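Local coordinates for ribosomal RNA processing protein 6 (Trypanosoma brucei brucei, PDB 4NLC) that probably degrades RNA from its 3' end as the catalytic exonuclease core of an exosome-associated subunit involved in ribosomal RNA processing, at residues A[146-151]-A[164-169]; A[93-98]-A[112-117]; A[104-109]-A[265-270]. The protein carries 1 engineered substitution. One frame throughout, in Å; residues are numbered along the deposited sequence.

Interactions 1 and 2 belong to one mixed sheet in the exonuclease fold and lie deep inside it. They meet where V147, on strand 145-148, pairs through its backbone with I93 and V95 of strand 92-100. Interaction 2 is regular antiparallel pairing, with an apolar face and a polar, acidic one. Interaction 1 has a single parallel bridge, backed by a buried lysine and aliphatic contacts to a phenylalanine. Interaction 3 also uses strand 108-115, but through the hairpin turn before it. That turn meets a loop from far along the chain, a mostly buried contact with Q106 and P268 partly exposed, through a tyrosine–glutamine hydrogen bond, a water and a proline.

Interaction 1 of 3, residues A[146-151]-A[164-169]; sequences KVFHGA and LYIVNL
K146 makes both hydrogen bonds of this contact. Its backbone N donates to N168 O at 3.1 Å in a nearly straight bond (166° at the hydrogen). Its ammonium NZ reaches the next carbonyl back, V167 O, at 2.8 Å. Bends at chi2 (66°) and chi3 (65°) bring CE to 3.9 Å from I166 CG2 as the two side chains pass in opposite directions. NZ also donates to I144 O and V138 O, so three backbone carbonyls hold the buried charge. The pairing continues with a CA-H...O contact from L169 CA to K146 O, 3.5 Å, at the parallel bridge between these two residues.

The apolar contacts gather round the F148 ring and I166. I166 CG2 lies 3.7 Å from K146 CB, while I166 CD1 meets the ring tip to tip, 3.8 Å from F148 CE1. L169 crosses F148 at about a right angle and sets CD1 3.4 Å from F148 CD1; the same methyl lies 4.3 Å from A151 CB.

Helix 152-162 links the two segments, making a beta-alpha-beta crossover between strands 145-148 and 169-171. Both hydrogen bonds end on backbone oxygens of 164-169, whose dipoles probably help offset the lysine's charge, and I166 and L169 add apolar packing.

Interaction 2 of 3, residues A[93-98]-A[112-117]; sequences IAVDLE and MQISTR
L97 and M112 lie side by side and point the same way, and their contact starts the apolar face of this antiparallel pair. M112 CG is anti to the backbone N (chi1 176°) and SD follows in an extended chain; the bend at chi3 (-82°) then turns CE to 3.7 Å from L97 CD2. V95 comes next: its CG1 lies 4.1 Å from M112 CG, and its CG2 is 4.4 Å from I114 CG1. I93 closes the row, with CD1 4.3 Å from I114 CG2.

Between the strands run four backbone hydrogen bonds. A94 and S115 form one hydrogen-bonded pair, A94 N to S115 O and S115 N to A94 O, both 2.9 Å. D96 and Q113 form the other, with Q113 N 2.8 Å from D96 O. The non-hydrogen-bonded pairs, V95 with I114 and L97 with M112, carry the apolar side chains.

D96 and Q113 stand together on the opposite, polar face, and E98 crosses Q113 at about a right angle. D96 and E98 fit the D-x-E signature of DEDD exonucleases, and D154 and D222 bring further carboxylates close, consistent with the metal-binding cluster of relatives.

Helices 77-87 and 152-162 pack on the V95–M112 face, while helix 213-224 lies against D96 and Q113. Strand 145-148 bonds to the far edge of strand 92-100, and strand 120-123 follows strand 108-115 across the sheet.

Interaction 3 of 3, residues A[104-109]-A[265-270]; sequences SYQGFT and YEKPHL
Q106 and Y265 cross at about a right angle, yet their flat groups are nearly coplanar, the amide and ring planes only 18° apart. Q106 OE1 lies at the edge of the Y265 ring, near its plane, and Y265 OH meets it on a lone pair in the plane of the amide carbonyl. The hydroxyl donates, and the distance from OH to OE1 is 2.7 Å. A water lying in the plane of the Y265 ring donates back to its OH at 3.1 Å and also to Q106 O at 2.7 Å, so Y265 OH is tied to Q106 directly at OE1 and through the water at the backbone O.

P268 crosses the Q106 chain at about a right angle, with CD 3.6 Å from Q106 CG. Y105 and P268 slide past each other in opposite directions. Y105 CG is anti to the backbone N (chi1 -172°), and the ring meets the proline at its far end, CE2 3.8 Å from P268 CB. K267 passes obliquely by the amide, its CG 3.9 Å from Q106 OE1; beyond the contact its NZ donates to D14 O and S16 O, and Q106 NE2 to N15 OD1.

The turn itself is tied by an ST motif, S104 OG accepting from G107 N at 2.9 Å, just before strand 108-115 begins. K160 and Q159 of helix 152-162 bond to Q106 O and Y265 N. Y105 OH bonds to D303, on helix 289-309 and within the HRDC domain, so the exonuclease hairpin is joined both to that helix and to the loop between helices 249-261 and 275-280.

Interaction 1 of 3, residues A[146-151]-A[164-169]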
ATOM      1  N   LYS A 146       1.246   5.284 -16.998  1.00 22.54           N
ATOM      2  CA  LYS A 146       0.481   5.205 -15.744  1.00 21.56           C
ATOM      3  C   LYS A 146       1.081   6.237 -14.808  1.00 24.82           C
ATOM      4  O   LYS A 146       2.218   6.096 -14.362  1.00 25.80           O
ATOM      5  CB  LYS A 146       0.560   3.813 -15.100  1.00 23.29           C
ATOM      6  CG  LYS A 146      -0.427   2.744 -15.641  1.00 19.80           C
ATOM      7  CD  LYS A 146      -0.199   2.320 -17.093  1.00 18.44           C
ATOM      8  CE  LYS A 146       1.129   1.612 -17.294  1.00 26.19           C
ATOM      9  NZ  LYS A 146       1.254   0.994 -18.644  1.00 25.25           N
ATOM     10  N   VAL A 147       0.336   7.296 -14.563  1.00 20.53           N
ATOM     11  CA  VAL A 147       0.718   8.398 -13.690  1.00 19.15           C
ATOM     12  C   VAL A 147       0.243   8.111 -12.239  1.00 25.32           C
ATOM     13  O   VAL A 147      -0.956   7.953 -11.978  1.00 26.73           O
ATOM     14  CB  VAL A 147       0.145   9.755 -14.203  1.00 21.08           C
ATOM     15  CG1 VAL A 147       0.654  10.937 -13.361  1.00 20.75           C
ATOM     16  CG2 VAL A 147       0.447   9.975 -15.676  1.00 20.33           C
ATOM     17  N   PHE A 148       1.177   8.087 -11.305  1.00 19.80           N
ATOM     18  CA  PHE A 148       0.856   7.957  -9.884  1.00 19.37           C
ATOM     19  C   PHE A 148       1.512   9.131  -9.176  1.00 22.94           C
ATOM     20  O   PHE A 148       2.509   9.650  -9.668  1.00 22.78           O
ATOM     21  CB  PHE A 148       1.471   6.666  -9.327  1.00 20.78           C
ATOM     22  CG  PHE A 148       0.773   5.360  -9.602  1.00 21.31           C
ATOM     23  CD1 PHE A 148       0.873   4.747 -10.851  1.00 25.18           C
ATOM     24  CD2 PHE A 148       0.094   4.692  -8.590  1.00 21.02           C
ATOM     25  CE1 PHE A 148       0.312   3.471 -11.080  1.00 24.99           C
ATOM     26  CE2 PHE A 148      -0.464   3.423  -8.814  1.00 23.31           C
ATOM     27  CZ  PHE A 148      -0.331   2.814 -10.054  1.00 22.20           C
ATOM     28  N   HIS A 149       1.035   9.488  -7.993  1.00 21.59           N
ATOM     29  CA  HIS A 149       1.684  10.542  -7.207  1.00 21.54           C
ATOM     30  C   HIS A 149       2.271   9.923  -5.920  1.00 26.50           C
ATOM     31  O   HIS A 149       1.529   9.637  -4.993  1.00 26.51           O
ATOM     32  CB  HIS A 149       0.715  11.690  -6.877  1.00 22.29           C
ATOM     33  CG  HIS A 149       1.429  12.882  -6.323  1.00 25.39           C
ATOM     34  ND1 HIS A 149       1.772  13.948  -7.124  1.00 26.78           N
ATOM     35  CD2 HIS A 149       1.918  13.096  -5.081  1.00 26.69           C
ATOM     36  CE1 HIS A 149       2.431  14.785  -6.343  1.00 26.74           C
ATOM     37  NE2 HIS A 149       2.545  14.311  -5.109  1.00 26.76           N
ATOM     38  N   GLY A 150       3.589   9.719  -5.887  1.00 22.78           N
ATOM     39  CA  GLY A 150       4.251   9.119  -4.737  1.00 23.83           C
ATOM     40  C   GLY A 150       3.868   7.664  -4.645  1.00 29.83           C
ATOM     41  O   GLY A 150       3.083   7.275  -3.762  1.00 29.82           O
ATOM     42  N   ALA A 151       4.400   6.874  -5.601  1.00 24.85           N
ATOM     43  CA  ALA A 151       4.059   5.468  -5.849  1.00 25.08           C
ATOM     44  C   ALA A 151       4.854   4.392  -5.077  1.00 28.76           C
ATOM     45  O   ALA A 151       4.641   3.217  -5.349  1.00 26.64           O
ATOM     46  CB  ALA A 151       4.179   5.199  -7.344  1.00 26.34           C
ATOM     47  N   LEU A 164       0.205  -7.326  -9.937  1.00 22.63           N
ATOM     48  CA  LEU A 164       0.224  -6.235 -10.919  1.00 21.88           C
ATOM     49  C   LEU A 164       1.539  -5.446 -10.893  1.00 26.87           C
ATOM     50  O   LEU A 164       2.060  -5.112  -9.824  1.00 26.25           O
ATOM     51  CB  LEU A 164      -1.014  -5.304 -10.797  1.00 21.19           C
ATOM     52  CG  LEU A 164      -2.362  -5.936 -11.166  1.00 23.93           C
ATOM     53  CD1 LEU A 164      -3.535  -5.006 -10.853  1.00 23.13           C
ATOM     54  CD2 LEU A 164      -2.399  -6.317 -12.619  1.00 28.04           C
ATOM     55  N   TYR A 165       2.068  -5.154 -12.100  1.00 24.23           N
ATOM     56  CA  TYR A 165       3.341  -4.492 -12.365  1.00 23.98           C
ATOM     57  C   TYR A 165       3.193  -3.395 -13.430  1.00 30.28           C
ATOM     58  O   TYR A 165       2.500  -3.584 -14.443  1.00 29.26           O
ATOM     59  CB  TYR A 165       4.382  -5.529 -12.807  1.00 24.86           C
ATOM     60  CG  TYR A 165       4.597  -6.631 -11.790  1.00 26.23           C
ATOM     61  CD1 TYR A 165       3.804  -7.782 -11.796  1.00 27.13           C
ATOM     62  CD2 TYR A 165       5.588  -6.525 -10.821  1.00 27.48           C
ATOM     63  CE1 TYR A 165       3.988  -8.791 -10.856  1.00 26.00           C
ATOM     64  CE2 TYR A 165       5.810  -7.546  -9.903  1.00 28.64           C
ATOM     65  CZ  TYR A 165       4.980  -8.658  -9.897  1.00 33.88           C
ATOM     66  OH  TYR A 165       5.191  -9.648  -8.977  1.00 29.85           O
ATOM     67  N   ILE A 166       3.885  -2.255 -13.195  1.00 26.25           N
ATOM     68  CA  ILE A 166       3.780  -1.058 -14.017  1.00 25.30           C
ATOM     69  C   ILE A 166       4.922  -0.893 -15.027  1.00 30.08           C
ATOM     70  O   ILE A 166       6.073  -0.703 -14.657  1.00 31.21           O
ATOM     71  CB  ILE A 166       3.601   0.209 -13.132  1.00 26.89           C
ATOM     72  CG1 ILE A 166       2.636  -0.053 -11.956  1.00 26.17           C
ATOM     73  CG2 ILE A 166       3.085   1.367 -13.981  1.00 28.04           C
ATOM     74  CD1 ILE A 166       2.982   0.760 -10.642  1.00 38.88           C
ATOM     75  N   VAL A 167       4.570  -0.963 -16.311  1.00 26.04           N
ATOM     76  CA  VAL A 167       5.466  -0.730 -17.428  1.00 26.61           C
ATOM     77  C   VAL A 167       5.156   0.727 -17.833  1.00 30.00           C
ATOM     78  O   VAL A 167       4.022   1.053 -18.177  1.00 29.37           O
ATOM     79  CB  VAL A 167       5.233  -1.748 -18.586  1.00 31.12           C
ATOM     80  CG1 VAL A 167       6.011  -1.353 -19.840  1.00 31.18           C
ATOM     81  CG2 VAL A 167       5.600  -3.170 -18.155  1.00 30.62           C
ATOM     82  N   ASN A 168       6.149   1.596 -17.717  1.00 25.91           N
ATOM     83  CA  ASN A 168       6.070   3.030 -17.986  1.00 25.98           C
ATOM     84  C   ASN A 168       5.251   3.788 -16.936  1.00 29.83           C
ATOM     85  O   ASN A 168       4.235   4.445 -17.210  1.00 28.32           O
ATOM     86  CB  ASN A 168       5.647   3.362 -19.410  1.00 26.99           C
ATOM     87  CG  ASN A 168       6.837   3.365 -20.331  1.00 47.95           C
ATOM     88  OD1 ASN A 168       7.980   3.649 -19.929  1.00 46.27           O
ATOM     89  ND2 ASN A 168       6.607   3.034 -21.576  1.00 35.88           N
ATOM     90  N   LEU A 169       5.776   3.716 -15.722  1.00 25.79           N
ATOM     91  CA  LEU A 169       5.291   4.454 -14.598  1.00 25.50           C
ATOM     92  C   LEU A 169       5.854   5.865 -14.715  1.00 27.80           C
ATOM     93  O   LEU A 169       7.009   6.050 -15.125  1.00 26.87           O
ATOM     94  CB  LEU A 169       5.819   3.812 -13.273  1.00 25.72           C
ATOM     95  CG  LEU A 169       5.617   4.622 -11.959  1.00 29.38           C
ATOM     96  CD1 LEU A 169       4.164   4.671 -11.567  1.00 28.50           C
ATOM     97  CD2 LEU A 169       6.435   4.040 -10.816  1.00 30.01           C
TER

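Interaction 2 of 3, residues A[93-98]-A[112-117]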
ATOM      1  N   ILE A  93      -3.012   7.462 -18.116  1.00 25.57           N
ATOM      2  CA  ILE A  93      -4.066   7.320 -17.102  1.00 24.35           C
ATOM      3  C   ILE A  93      -3.455   7.660 -15.778  1.00 28.33           C
ATOM      4  O   ILE A  93      -2.250   7.442 -15.607  1.00 26.05           O
ATOM      5  CB  ILE A  93      -4.723   5.901 -17.085  1.00 25.62           C
ATOM      6  CG1 ILE A  93      -3.758   4.810 -16.518  1.00 25.22           C
ATOM      7  CG2 ILE A  93      -5.310   5.501 -18.468  1.00 24.66           C
ATOM      8  CD1 ILE A  93      -4.352   3.370 -16.379  1.00 28.01           C
ATOM      9  N   ALA A  94      -4.277   8.184 -14.837  1.00 26.21           N
ATOM     10  CA  ALA A  94      -3.838   8.554 -13.482  1.00 24.82           C
ATOM     11  C   ALA A  94      -4.377   7.493 -12.557  1.00 28.66           C
ATOM     12  O   ALA A  94      -5.550   7.130 -12.661  1.00 27.50           O
ATOM     13  CB  ALA A  94      -4.386   9.913 -13.093  1.00 24.97           C
ATOM     14  N   VAL A  95      -3.508   6.951 -11.691  1.00 25.41           N
ATOM     15  CA  VAL A  95      -3.863   5.884 -10.778  1.00 24.21           C
ATOM     16  C   VAL A  95      -3.471   6.243  -9.334  1.00 30.16           C
ATOM     17  O   VAL A  95      -2.444   6.888  -9.091  1.00 30.90           O
ATOM     18  CB  VAL A  95      -3.254   4.507 -11.215  1.00 27.56           C
ATOM     19  CG1 VAL A  95      -3.819   3.347 -10.376  1.00 27.14           C
ATOM     20  CG2 VAL A  95      -3.446   4.224 -12.717  1.00 26.18           C
ATOM     21  N   ASP A  96      -4.294   5.794  -8.380  1.00 26.13           N
ATOM     22  CA  ASP A  96      -4.054   5.861  -6.944  1.00 26.37           C
ATOM     23  C   ASP A  96      -4.731   4.653  -6.260  1.00 30.39           C
ATOM     24  O   ASP A  96      -5.567   3.972  -6.858  1.00 30.35           O
ATOM     25  CB  ASP A  96      -4.471   7.207  -6.321  1.00 28.47           C
ATOM     26  CG  ASP A  96      -3.912   7.461  -4.915  1.00 36.27           C
ATOM     27  OD1 ASP A  96      -2.865   6.845  -4.561  1.00 33.96           O
ATOM     28  OD2 ASP A  96      -4.514   8.279  -4.175  1.00 42.39           O
ATOM     29  N   LEU A  97      -4.338   4.367  -5.028  1.00 26.29           N
ATOM     30  CA  LEU A  97      -4.884   3.242  -4.283  1.00 24.32           C
ATOM     31  C   LEU A  97      -5.207   3.679  -2.869  1.00 26.26           C
ATOM     32  O   LEU A  97      -4.511   4.540  -2.326  1.00 25.92           O
ATOM     33  CB  LEU A  97      -3.819   2.116  -4.185  1.00 24.13           C
ATOM     34  CG  LEU A  97      -3.242   1.443  -5.440  1.00 27.86           C
ATOM     35  CD1 LEU A  97      -2.165   0.434  -5.054  1.00 27.73           C
ATOM     36  CD2 LEU A  97      -4.288   0.688  -6.199  1.00 28.05           C
ATOM     37  N   GLU A  98      -6.216   3.045  -2.241  1.00 22.42           N
ATOM     38  CA  GLU A  98      -6.477   3.208  -0.801  1.00 22.36           C
ATOM     39  C   GLU A  98      -6.159   1.843  -0.165  1.00 27.36           C
ATOM     40  O   GLU A  98      -6.276   0.800  -0.828  1.00 27.96           O
ATOM     41  CB  GLU A  98      -7.879   3.726  -0.475  1.00 23.73           C
ATOM     42  CG  GLU A  98      -8.211   5.066  -1.123  1.00 28.91           C
ATOM     43  CD  GLU A  98      -7.334   6.255  -0.768  1.00 42.93           C
ATOM     44  OE1 GLU A  98      -6.672   6.223   0.293  1.00 31.54           O
ATOM     45  OE2 GLU A  98      -7.322   7.231  -1.551  1.00 47.46           O
ATOM     46  N   MET A 112      -9.015   1.198  -5.756  1.00 24.86           N
ATOM     47  CA  MET A 112      -8.123   1.682  -6.807  1.00 23.40           C
ATOM     48  C   MET A 112      -8.919   2.801  -7.487  1.00 27.66           C
ATOM     49  O   MET A 112     -10.099   2.631  -7.779  1.00 25.20           O
ATOM     50  CB  MET A 112      -7.766   0.568  -7.819  1.00 24.36           C
ATOM     51  CG  MET A 112      -6.921   1.055  -8.995  1.00 27.20           C
ATOM     52  SD  MET A 112      -6.536  -0.237 -10.210  1.00 32.84           S
ATOM     53  CE  MET A 112      -5.173  -1.015  -9.420  1.00 28.87           C
ATOM     54  N   GLN A 113      -8.279   3.934  -7.724  1.00 23.30           N
ATOM     55  CA  GLN A 113      -8.942   5.039  -8.394  1.00 22.75           C
ATOM     56  C   GLN A 113      -8.198   5.229  -9.707  1.00 26.37           C
ATOM     57  O   GLN A 113      -6.967   5.099  -9.763  1.00 22.26           O
ATOM     58  CB  GLN A 113      -8.902   6.329  -7.532  1.00 24.26           C
ATOM     59  CG  GLN A 113      -9.591   6.194  -6.164  1.00 26.77           C
ATOM     60  CD  GLN A 113      -8.593   6.022  -5.065  1.00 36.84           C
ATOM     61  OE1 GLN A 113      -8.019   6.976  -4.553  1.00 45.79           O
ATOM     62  NE2 GLN A 113      -8.326   4.803  -4.706  1.00 26.52           N
ATOM     63  N   ILE A 114      -8.952   5.484 -10.770  1.00 25.13           N
ATOM     64  CA  ILE A 114      -8.385   5.706 -12.097  1.00 25.66           C
ATOM     65  C   ILE A 114      -9.066   6.887 -12.743  1.00 30.15           C
ATOM     66  O   ILE A 114     -10.290   6.895 -12.843  1.00 31.36           O
ATOM     67  CB  ILE A 114      -8.460   4.446 -13.033  1.00 28.53           C
ATOM     68  CG1 ILE A 114      -7.682   3.231 -12.466  1.00 29.25           C
ATOM     69  CG2 ILE A 114      -7.926   4.777 -14.439  1.00 27.52           C
ATOM     70  CD1 ILE A 114      -8.456   1.941 -12.526  1.00 40.97           C
ATOM     71  N   SER A 115      -8.285   7.822 -13.279  1.00 25.67           N
ATOM     72  CA  SER A 115      -8.859   8.897 -14.069  1.00 26.04           C
ATOM     73  C   SER A 115      -8.271   8.869 -15.464  1.00 29.30           C
ATOM     74  O   SER A 115      -7.069   8.635 -15.635  1.00 26.91           O
ATOM     75  CB  SER A 115      -8.602  10.270 -13.450  1.00 28.17           C
ATOM     76  OG  SER A 115      -9.335  10.514 -12.260  1.00 33.95           O
ATOM     77  N   THR A 116      -9.117   9.167 -16.449  1.00 27.16           N
ATOM     78  CA  THR A 116      -8.726   9.359 -17.845  1.00 28.50           C
ATOM     79  C   THR A 116      -9.013  10.826 -18.116  1.00 32.83           C
ATOM     80  O   THR A 116      -9.604  11.497 -17.269  1.00 32.23           O
ATOM     81  CB  THR A 116      -9.476   8.411 -18.845  1.00 32.01           C
ATOM     82  OG1 THR A 116     -10.819   8.837 -19.054  1.00 34.38           O
ATOM     83  CG2 THR A 116      -9.439   6.947 -18.437  1.00 26.52           C
ATOM     84  N   ARG A 117      -8.643  11.320 -19.302  1.00 30.60           N
ATOM     85  CA  ARG A 117      -8.930  12.700 -19.706  1.00 30.46           C
ATOM     86  C   ARG A 117     -10.437  12.994 -19.742  1.00 32.43           C
ATOM     87  O   ARG A 117     -10.814  14.153 -19.690  1.00 32.55           O
ATOM     88  CB  ARG A 117      -8.332  12.987 -21.109  1.00 29.45           C
ATOM     89  CG  ARG A 117      -6.814  12.822 -21.202  1.00 29.38           C
ATOM     90  CD  ARG A 117      -6.058  13.715 -20.221  1.00 30.90           C
ATOM     91  NE  ARG A 117      -4.637  13.608 -20.492  1.00 32.79           N
ATOM     92  CZ  ARG A 117      -3.715  14.480 -20.118  1.00 41.14           C
ATOM     93  NH1 ARG A 117      -4.045  15.530 -19.377  1.00 36.49           N
ATOM     94  NH2 ARG A 117      -2.454  14.307 -20.475  1.00 29.88           N
TER

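Interaction 3 of 3, residues A[104-109]-A[265-270]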
ATOM      1  N   SER A 104      -4.966  -6.418   9.642  1.00 27.30           N
ATOM      2  CA  SER A 104      -4.299  -7.249   8.657  1.00 25.31           C
ATOM      3  C   SER A 104      -2.803  -7.229   8.954  1.00 30.11           C
ATOM      4  O   SER A 104      -2.229  -6.152   9.224  1.00 27.68           O
ATOM      5  CB  SER A 104      -4.562  -6.740   7.244  1.00 26.25           C
ATOM      6  OG  SER A 104      -3.841  -7.517   6.306  1.00 29.17           O
ATOM      7  N   TYR A 105      -2.169  -8.423   8.895  1.00 26.98           N
ATOM      8  CA  TYR A 105      -0.728  -8.527   9.140  1.00 26.01           C
ATOM      9  C   TYR A 105       0.093  -7.810   8.076  1.00 29.53           C
ATOM     10  O   TYR A 105       0.857  -6.912   8.406  1.00 29.69           O
ATOM     11  CB  TYR A 105      -0.275  -9.979   9.294  1.00 26.55           C
ATOM     12  CG  TYR A 105       1.161 -10.040   9.738  1.00 29.14           C
ATOM     13  CD1 TYR A 105       1.518  -9.746  11.054  1.00 31.75           C
ATOM     14  CD2 TYR A 105       2.181 -10.312   8.829  1.00 28.67           C
ATOM     15  CE1 TYR A 105       2.854  -9.726  11.454  1.00 33.37           C
ATOM     16  CE2 TYR A 105       3.519 -10.305   9.222  1.00 30.21           C
ATOM     17  CZ  TYR A 105       3.850 -10.017  10.535  1.00 40.03           C
ATOM     18  OH  TYR A 105       5.168 -10.033  10.915  1.00 46.11           O
ATOM     19  N   GLN A 106      -0.071  -8.194   6.809  1.00 25.98           N
ATOM     20  CA  GLN A 106       0.661  -7.573   5.710  1.00 25.70           C
ATOM     21  C   GLN A 106      -0.063  -6.347   5.205  1.00 28.74           C
ATOM     22  O   GLN A 106       0.547  -5.497   4.562  1.00 27.45           O
ATOM     23  CB  GLN A 106       0.858  -8.566   4.546  1.00 27.06           C
ATOM     24  CG  GLN A 106       1.732  -9.786   4.886  1.00 28.21           C
ATOM     25  CD  GLN A 106       1.834 -10.732   3.715  1.00 41.54           C
ATOM     26  OE1 GLN A 106       2.268 -10.372   2.616  1.00 30.11           O
ATOM     27  NE2 GLN A 106       1.353 -11.942   3.901  1.00 37.17           N
ATOM     28  N   GLY A 107      -1.361  -6.269   5.478  1.00 26.51           N
ATOM     29  CA  GLY A 107      -2.181  -5.180   4.972  1.00 25.26           C
ATOM     30  C   GLY A 107      -2.759  -5.574   3.629  1.00 28.09           C
ATOM     31  O   GLY A 107      -2.386  -6.609   3.061  1.00 25.87           O
ATOM     32  N   PHE A 108      -3.714  -4.785   3.130  1.00 24.62           N
ATOM     33  CA  PHE A 108      -4.317  -5.072   1.834  1.00 23.18           C
ATOM     34  C   PHE A 108      -4.878  -3.833   1.170  1.00 25.86           C
ATOM     35  O   PHE A 108      -5.400  -2.946   1.840  1.00 25.34           O
ATOM     36  CB  PHE A 108      -5.375  -6.217   1.904  1.00 24.44           C
ATOM     37  CG  PHE A 108      -6.505  -6.029   2.894  1.00 25.55           C
ATOM     38  CD1 PHE A 108      -7.606  -5.244   2.577  1.00 26.44           C
ATOM     39  CD2 PHE A 108      -6.485  -6.673   4.131  1.00 27.62           C
ATOM     40  CE1 PHE A 108      -8.653  -5.076   3.493  1.00 27.95           C
ATOM     41  CE2 PHE A 108      -7.516  -6.486   5.055  1.00 29.54           C
ATOM     42  CZ  PHE A 108      -8.604  -5.704   4.725  1.00 27.64           C
ATOM     43  N   THR A 109      -4.854  -3.821  -0.160  1.00 23.61           N
ATOM     44  CA  THR A 109      -5.439  -2.731  -0.930  1.00 22.82           C
ATOM     45  C   THR A 109      -6.967  -2.816  -0.867  1.00 26.09           C
ATOM     46  O   THR A 109      -7.547  -3.877  -1.110  1.00 24.94           O
ATOM     47  CB  THR A 109      -4.916  -2.750  -2.355  1.00 23.39           C
ATOM     48  OG1 THR A 109      -3.492  -2.839  -2.293  1.00 25.31           O
ATOM     49  CG2 THR A 109      -5.331  -1.498  -3.135  1.00 18.79           C
ATOM     50  N   TYR A 265       7.767  -5.943  -3.700  1.00 26.46           N
ATOM     51  CA  TYR A 265       7.094  -6.112  -2.440  1.00 25.38           C
ATOM     52  C   TYR A 265       7.872  -7.232  -1.685  1.00 28.96           C
ATOM     53  O   TYR A 265       8.246  -8.250  -2.276  1.00 26.99           O
ATOM     54  CB  TYR A 265       5.627  -6.573  -2.655  1.00 25.21           C
ATOM     55  CG  TYR A 265       4.970  -6.958  -1.339  1.00 26.51           C
ATOM     56  CD1 TYR A 265       4.623  -5.985  -0.402  1.00 28.96           C
ATOM     57  CD2 TYR A 265       4.870  -8.292  -0.954  1.00 26.24           C
ATOM     58  CE1 TYR A 265       4.155  -6.331   0.868  1.00 29.36           C
ATOM     59  CE2 TYR A 265       4.379  -8.648   0.304  1.00 26.99           C
ATOM     60  CZ  TYR A 265       4.011  -7.663   1.207  1.00 30.48           C
ATOM     61  OH  TYR A 265       3.504  -7.992   2.441  1.00 32.24           O
ATOM     62  N   GLU A 266       8.042  -7.073  -0.385  1.00 28.42           N
ATOM     63  CA  GLU A 266       8.610  -8.140   0.453  1.00 30.04           C
ATOM     64  C   GLU A 266       7.826  -8.197   1.741  1.00 34.84           C
ATOM     65  O   GLU A 266       7.481  -7.148   2.286  1.00 33.30           O
ATOM     66  CB  GLU A 266      10.132  -8.029   0.671  1.00 32.15           C
ATOM     67  CG  GLU A 266      10.782  -9.261   1.308  1.00 42.60           C
ATOM     68  CD  GLU A 266      10.516 -10.614   0.665  1.00 49.28           C
ATOM     69  OE1 GLU A 266      11.295 -11.012  -0.226  1.00 45.56           O
ATOM     70  OE2 GLU A 266       9.532 -11.280   1.054  1.00 36.81           O
ATOM     71  N   LYS A 267       7.464  -9.420   2.169  1.00 34.86           N
ATOM     72  CA  LYS A 267       6.677  -9.690   3.378  1.00 36.38           C
ATOM     73  C   LYS A 267       7.296  -9.029   4.613  1.00 42.69           C
ATOM     74  O   LYS A 267       8.529  -9.028   4.725  1.00 40.87           O
ATOM     75  CB  LYS A 267       6.622 -11.209   3.653  1.00 38.79           C
ATOM     76  CG  LYS A 267       5.762 -12.038   2.715  1.00 40.41           C
ATOM     77  CD  LYS A 267       5.309 -13.261   3.493  1.00 43.24           C
ATOM     78  CE  LYS A 267       4.778 -14.358   2.629  1.00 41.97           C
ATOM     79  NZ  LYS A 267       4.404 -15.520   3.454  1.00 49.92           N
ATOM     80  N   PRO A 268       6.481  -8.515   5.575  1.00 43.30           N
ATOM     81  CA  PRO A 268       7.063  -7.976   6.817  1.00 45.15           C
ATOM     82  C   PRO A 268       8.031  -8.994   7.432  1.00 51.87           C
ATOM     83  O   PRO A 268       7.752 -10.190   7.520  1.00 49.31           O
ATOM     84  CB  PRO A 268       5.838  -7.707   7.690  1.00 47.16           C
ATOM     85  CG  PRO A 268       4.741  -7.456   6.713  1.00 50.22           C
ATOM     86  CD  PRO A 268       5.008  -8.451   5.621  1.00 45.24           C
ATOM     87  N   HIS A 269       9.212  -8.493   7.752  1.00 52.59           N
ATOM     88  CA  HIS A 269      10.422  -9.174   8.209  1.00 55.32           C
ATOM     89  C   HIS A 269      10.590  -9.187   9.742  1.00 60.50           C
ATOM     90  O   HIS A 269      10.925  -8.152  10.333  1.00 61.47           O
ATOM     91  CB  HIS A 269      11.601  -8.439   7.541  1.00 56.84           C
ATOM     92  CG  HIS A 269      11.142  -7.188   6.837  1.00 60.26           C
ATOM     93  ND1 HIS A 269      10.650  -6.092   7.547  1.00 62.21           N
ATOM     94  CD2 HIS A 269      11.004  -6.942   5.509  1.00 61.91           C
ATOM     95  CE1 HIS A 269      10.270  -5.212   6.634  1.00 61.12           C
ATOM     96  NE2 HIS A 269      10.465  -5.673   5.393  1.00 61.14           N
ATOM     97  N   LEU A 270      10.348 -10.346  10.387  1.00 53.60           N
ATOM     98  CA  LEU A 270      10.534 -10.456  11.844  1.00 51.86           C
ATOM     99  C   LEU A 270      11.904 -11.026  12.152  1.00 54.19           C
ATOM    100  O   LEU A 270      12.185 -12.185  11.832  1.00 53.03           O
ATOM    101  CB  LEU A 270       9.434 -11.285  12.549  1.00 50.05           C
ATOM    102  CG  LEU A 270       9.403 -11.349  14.119  1.00 53.81           C
ATOM    103  CD1 LEU A 270      10.286 -12.440  14.689  1.00 54.21           C
ATOM    104  CD2 LEU A 270       9.566  -9.977  14.805  1.00 55.04           C
TER
HETATM  105  O   HOH W   1       3.236  -5.528   4.320  1.00 32.61           O